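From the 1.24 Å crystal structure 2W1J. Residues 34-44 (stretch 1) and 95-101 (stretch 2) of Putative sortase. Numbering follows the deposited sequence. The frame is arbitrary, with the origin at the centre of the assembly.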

ATOM      1  N   SER A  34      -5.698  -8.656 -15.035  1.00  6.15           N
ATOM      2  CA  SER A  34      -6.963  -9.390 -14.926  1.00  7.09           C
ATOM      3  C   SER A  34      -7.691  -9.098 -13.622  1.00  7.00           C
ATOM      4  O   SER A  34      -8.637  -9.792 -13.269  1.00  7.23           O
ATOM      5  CB  SER A  34      -6.731 -10.898 -15.039  1.00  7.94           C
ATOM      6  OG  SER A  34      -5.972 -11.391 -13.951  1.00  9.86           O
ATOM      7  N   LEU A  35      -7.256  -8.066 -12.915  1.00  6.99           N
ATOM      8  CA  LEU A  35      -7.789  -7.775 -11.593  1.00  7.28           C
ATOM      9  C   LEU A  35      -9.307  -7.651 -11.561  1.00  6.75           C
ATOM     10  O   LEU A  35      -9.894  -6.891 -12.329  1.00  7.14           O
ATOM     11  CB  LEU A  35      -7.176  -6.482 -11.069  1.00  7.16           C
ATOM     12  CG  LEU A  35      -7.673  -6.017  -9.698  1.00  6.37           C
ATOM     13  CD1 LEU A  35      -7.199  -6.963  -8.614  1.00  9.25           C
ATOM     14  CD2 LEU A  35      -7.200  -4.590  -9.429  1.00  7.49           C
ATOM     15  N   ASN A  36      -9.928  -8.364 -10.631  1.00  7.23           N
ATOM     16  CA  ASN A  36     -11.309  -8.101 -10.258  1.00  7.74           C
ATOM     17  C   ASN A  36     -11.303  -6.957  -9.247  1.00  8.16           C
ATOM     18  O   ASN A  36     -11.041  -7.171  -8.067  1.00  7.14           O
ATOM     19  CB  ASN A  36     -11.954  -9.349  -9.651  1.00  8.99           C
ATOM     20  CG  ASN A  36     -13.406  -9.130  -9.275  1.00 11.12           C
ATOM     21  OD1 ASN A  36     -14.108  -8.326  -9.893  1.00 12.83           O
ATOM     22  ND2 ASN A  36     -13.864  -9.840  -8.251  1.00 12.58           N
ATOM     23  N   ASN A  37     -11.569  -5.747  -9.729  1.00 11.88           N
ATOM     24  CA  ASN A  37     -11.322  -4.525  -8.957  1.00 12.70           C
ATOM     25  C   ASN A  37     -12.521  -4.226  -8.062  1.00 13.65           C
ATOM     26  O   ASN A  37     -13.301  -3.301  -8.305  1.00 14.77           O
ATOM     27  CB  ASN A  37     -11.014  -3.366  -9.921  1.00 13.15           C
ATOM     28  CG  ASN A  37     -10.536  -2.097  -9.225  1.00 12.24           C
ATOM     29  OD1 ASN A  37     -10.779  -1.000  -9.731  1.00 13.70           O
ATOM     30  ND2 ASN A  37      -9.812  -2.235  -8.113  1.00 12.76           N
ATOM     31  N   VAL A  38     -12.658  -5.050  -7.028  1.00 13.63           N
ATOM     32  CA  VAL A  38     -13.738  -4.926  -6.061  1.00 14.81           C
ATOM     33  C   VAL A  38     -13.111  -4.951  -4.679  1.00 14.48           C
ATOM     34  O   VAL A  38     -12.407  -5.901  -4.326  1.00 14.35           O
ATOM     35  CB  VAL A  38     -14.754  -6.078  -6.197  1.00 14.86           C
ATOM     36  CG1 VAL A  38     -15.799  -6.003  -5.089  1.00 15.99           C
ATOM     37  CG2 VAL A  38     -15.411  -6.047  -7.570  1.00 16.94           C
ATOM     38  N   VAL A  39     -13.351  -3.899  -3.904  1.00 15.39           N
ATOM     39  CA  VAL A  39     -12.670  -3.777  -2.632  1.00 16.05           C
ATOM     40  C   VAL A  39     -13.170  -4.822  -1.657  1.00 15.96           C
ATOM     41  O   VAL A  39     -14.375  -4.985  -1.452  1.00 15.12           O
ATOM     42  CB  VAL A  39     -12.779  -2.366  -2.042  1.00 15.13           C
ATOM     43  CG1 VAL A  39     -12.377  -2.370  -0.568  1.00 16.80           C
ATOM     44  CG2 VAL A  39     -11.884  -1.420  -2.834  1.00 18.24           C
ATOM     45  N   SER A  40     -12.224  -5.554  -1.081  1.00 16.92           N
ATOM     46  CA  SER A  40     -12.534  -6.653  -0.180  1.00 17.24           C
ATOM     47  C   SER A  40     -13.453  -6.217   0.958  1.00 17.17           C
ATOM     48  O   SER A  40     -14.440  -6.885   1.259  1.00 17.48           O
ATOM     49  CB  SER A  40     -11.234  -7.248   0.367  1.00 17.68           C
ATOM     50  OG  SER A  40     -10.332  -6.217   0.740  1.00 20.00           O
ATOM     51  N   GLY A  41     -13.139  -5.086   1.581  1.00 16.39           N
ATOM     52  CA  GLY A  41     -13.938  -4.585   2.696  1.00 16.82           C
ATOM     53  C   GLY A  41     -13.214  -3.495   3.472  1.00 15.77           C
ATOM     54  O   GLY A  41     -12.080  -3.141   3.148  1.00 17.10           O
ATOM     55  N   ASP A  42     -13.868  -2.959   4.499  1.00 15.71           N
ATOM     56  CA  ASP A  42     -13.235  -1.983   5.392  1.00 14.93           C
ATOM     57  C   ASP A  42     -12.288  -2.725   6.327  1.00 14.11           C
ATOM     58  O   ASP A  42     -12.729  -3.565   7.107  1.00 13.89           O
ATOM     59  CB  ASP A  42     -14.306  -1.250   6.212  1.00 15.27           C
ATOM     60  CG  ASP A  42     -13.721  -0.357   7.296  1.00 16.17           C
ATOM     61  OD1 ASP A  42     -12.643   0.230   7.073  1.00 19.56           O
ATOM     62  OD2 ASP A  42     -14.378  -0.207   8.348  1.00 20.82           O
ATOM     63  N   PRO A  43     -10.982  -2.422   6.259  1.00 13.32           N
ATOM     64  CA  PRO A  43     -10.022  -3.207   7.039  1.00 13.78           C
ATOM     65  C   PRO A  43     -10.308  -3.273   8.533  1.00 14.11           C
ATOM     66  O   PRO A  43      -9.900  -4.228   9.195  1.00 14.79           O
ATOM     67  CB  PRO A  43      -8.702  -2.471   6.799  1.00 14.01           C
ATOM     68  CG  PRO A  43      -8.854  -1.917   5.424  1.00 14.10           C
ATOM     69  CD  PRO A  43     -10.305  -1.498   5.328  1.00 13.48           C
ATOM     70  N   TRP A  44     -10.989  -2.264   9.066  1.00 13.71           N
ATOM     71  CA  TRP A  44     -11.174  -2.190  10.510  1.00 14.63           C
ATOM     72  C   TRP A  44     -12.463  -2.857  10.987  1.00 14.67           C
ATOM     73  O   TRP A  44     -12.740  -2.903  12.186  1.00 15.93           O
ATOM     74  CB  TRP A  44     -11.048  -0.744  10.998  1.00 14.46           C
ATOM     75  CG  TRP A  44      -9.651  -0.214  10.807  1.00 14.99           C
ATOM     76  CD1 TRP A  44      -8.617  -0.299  11.691  1.00 16.25           C
ATOM     77  CD2 TRP A  44      -9.124   0.432   9.639  1.00 13.87           C
ATOM     78  NE1 TRP A  44      -7.483   0.268  11.156  1.00 15.88           N
ATOM     79  CE2 TRP A  44      -7.771   0.733   9.900  1.00 15.11           C
ATOM     80  CE3 TRP A  44      -9.671   0.803   8.407  1.00 14.29           C
ATOM     81  CZ2 TRP A  44      -6.955   1.377   8.970  1.00 15.14           C
ATOM     82  CZ3 TRP A  44      -8.857   1.446   7.486  1.00 13.77           C
ATOM     83  CH2 TRP A  44      -7.513   1.720   7.770  1.00 14.92           C
ATOM     84  N   HIS A  95      -1.735  -4.310   2.208  1.00  5.53           N
ATOM     85  CA  HIS A  95      -2.282  -4.016   0.896  1.00  5.09           C
ATOM     86  C   HIS A  95      -3.760  -4.402   0.863  1.00  4.70           C
ATOM     87  O   HIS A  95      -4.128  -5.511   1.263  1.00  5.68           O
ATOM     88  CB  HIS A  95      -1.506  -4.797  -0.157  1.00  5.18           C
ATOM     89  CG  HIS A  95      -2.104  -4.696  -1.520  1.00  5.36           C
ATOM     90  ND1 HIS A  95      -2.899  -5.686  -2.059  1.00  5.78           N
ATOM     91  CD2 HIS A  95      -2.055  -3.701  -2.438  1.00  6.30           C
ATOM     92  CE1 HIS A  95      -3.313  -5.303  -3.254  1.00  6.89           C
ATOM     93  NE2 HIS A  95      -2.819  -4.103  -3.505  1.00  6.16           N
ATOM     94  N   LEU A  96      -4.604  -3.492   0.386  1.00  4.83           N
ATOM     95  CA  LEU A  96      -6.037  -3.734   0.321  1.00  5.20           C
ATOM     96  C   LEU A  96      -6.397  -4.671  -0.829  1.00  5.49           C
ATOM     97  O   LEU A  96      -6.311  -4.311  -2.005  1.00  5.59           O
ATOM     98  CB  LEU A  96      -6.795  -2.413   0.199  1.00  5.18           C
ATOM     99  CG  LEU A  96      -8.324  -2.444   0.342  1.00  5.68           C
ATOM    100  CD1 LEU A  96      -8.758  -3.027   1.679  1.00  8.66           C
ATOM    101  CD2 LEU A  96      -8.900  -1.050   0.167  1.00  6.76           C
ATOM    102  N   GLU A  97      -6.806  -5.889  -0.492  1.00  5.59           N
ATOM    103  CA  GLU A  97      -7.134  -6.871  -1.516  1.00  6.07           C
ATOM    104  C   GLU A  97      -8.307  -6.382  -2.357  1.00  6.20           C
ATOM    105  O   GLU A  97      -9.252  -5.791  -1.833  1.00  5.99           O
ATOM    106  CB  GLU A  97      -7.437  -8.236  -0.887  1.00  6.32           C
ATOM    107  CG  GLU A  97      -7.607  -9.349  -1.919  1.00  7.56           C
ATOM    108  CD  GLU A  97      -7.649 -10.746  -1.314  1.00  8.92           C
ATOM    109  OE1 GLU A  97      -7.671 -10.868  -0.069  1.00  8.85           O
ATOM    110  OE2 GLU A  97      -7.662 -11.725  -2.095  1.00  9.25           O
ATOM    111  N   GLY A  98      -8.222  -6.598  -3.667  1.00  5.27           N
ATOM    112  CA  GLY A  98      -9.181  -6.027  -4.601  1.00  5.24           C
ATOM    113  C   GLY A  98      -8.619  -4.817  -5.326  1.00  4.21           C
ATOM    114  O   GLY A  98      -9.169  -4.405  -6.341  1.00  4.91           O
ATOM    115  N   THR A  99      -7.532  -4.241  -4.808  1.00  4.66           N
ATOM    116  CA  THR A  99      -6.854  -3.132  -5.483  1.00  4.76           C
ATOM    117  C   THR A  99      -5.601  -3.639  -6.201  1.00  4.25           C
ATOM    118  O   THR A  99      -5.165  -4.771  -5.990  1.00  4.42           O
ATOM    119  CB  THR A  99      -6.541  -1.949  -4.521  1.00  4.67           C
ATOM    120  OG1 THR A  99      -5.435  -2.252  -3.655  1.00  4.80           O
ATOM    121  CG2 THR A  99      -7.782  -1.585  -3.706  1.00  5.43           C
ATOM    122  N   SER A 100      -5.015  -2.814  -7.062  1.00  3.93           N
ATOM    123  CA  SER A 100      -3.865  -3.240  -7.855  1.00  4.28           C
ATOM    124  C   SER A 100      -2.674  -3.565  -6.962  1.00  3.92           C
ATOM    125  O   SER A 100      -2.444  -2.880  -5.946  1.00  4.41           O
ATOM    126  CB  SER A 100      -3.434  -2.116  -8.798  1.00  5.02           C
ATOM    127  OG  SER A 100      -4.500  -1.632  -9.591  1.00  4.35           O
ATOM    128  N   LEU A 101      -1.892  -4.573  -7.345  1.00  4.20           N
ATOM    129  CA  LEU A 101      -0.591  -4.763  -6.715  1.00  4.56           C
ATOM    130  C   LEU A 101       0.298  -3.554  -6.972  1.00  4.55           C
ATOM    131  O   LEU A 101       0.169  -2.889  -8.015  1.00  4.43           O
ATOM    132  CB  LEU A 101       0.086  -6.006  -7.268  1.00  5.05           C
ATOM    133  CG  LEU A 101      -0.656  -7.320  -7.027  1.00  4.41           C
ATOM    134  CD1 LEU A 101       0.056  -8.451  -7.746  1.00  6.44           C
ATOM    135  CD2 LEU A 101      -0.724  -7.601  -5.526  1.00  4.46           C
TER
HETATM  136  O   HOH W   1      -7.649  -6.672   2.294  1.00  5.69           O

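Neither stretch forms regular secondary structure where they meet; an extended loop runs past a type II beta turn spanning Leu96 to Thr99, and the CA atoms come closest at Val39 and Gly98, 4.6 Å apart. The turn is closed by Leu96 O, which accepts from Thr99 N at 3.1 Å and from Thr99 OG1 at 2.8 Å. Its next two carbonyls are left to serve the neighbouring loop. Glu97 O receives two hydrogen bonds from one residue, Ser40 N at 3.1 Å and Ser40 OG at 2.8 Å. Having donated to this carbonyl, Ser40 OG accepts from a water 3.1 Å away, and that water in turn accepts from Glu97 N at 3.0 Å, so both polar backbone atoms of Glu97 are satisfied. Gly98 O takes Asn37 ND2 at 2.9 Å, supplemented by a CA-H...O contact from Asn37 CA at 3.4 Å; Asn37 OD1 is bonded elsewhere in the structure. In the reverse direction, Gly98 CA approaches Val38 O at 3.2 Å, a closeness that leaves no room for a CB, while the positive phi of Gly98 independently favours glycine. Beside this polar seam, Leu96 packs CD2 against Val39 CG1 (3.8 Å) and CD1 against Pro43 CG (3.9 Å), and Leu35 CD2 rests 3.7 Å from Thr99 C.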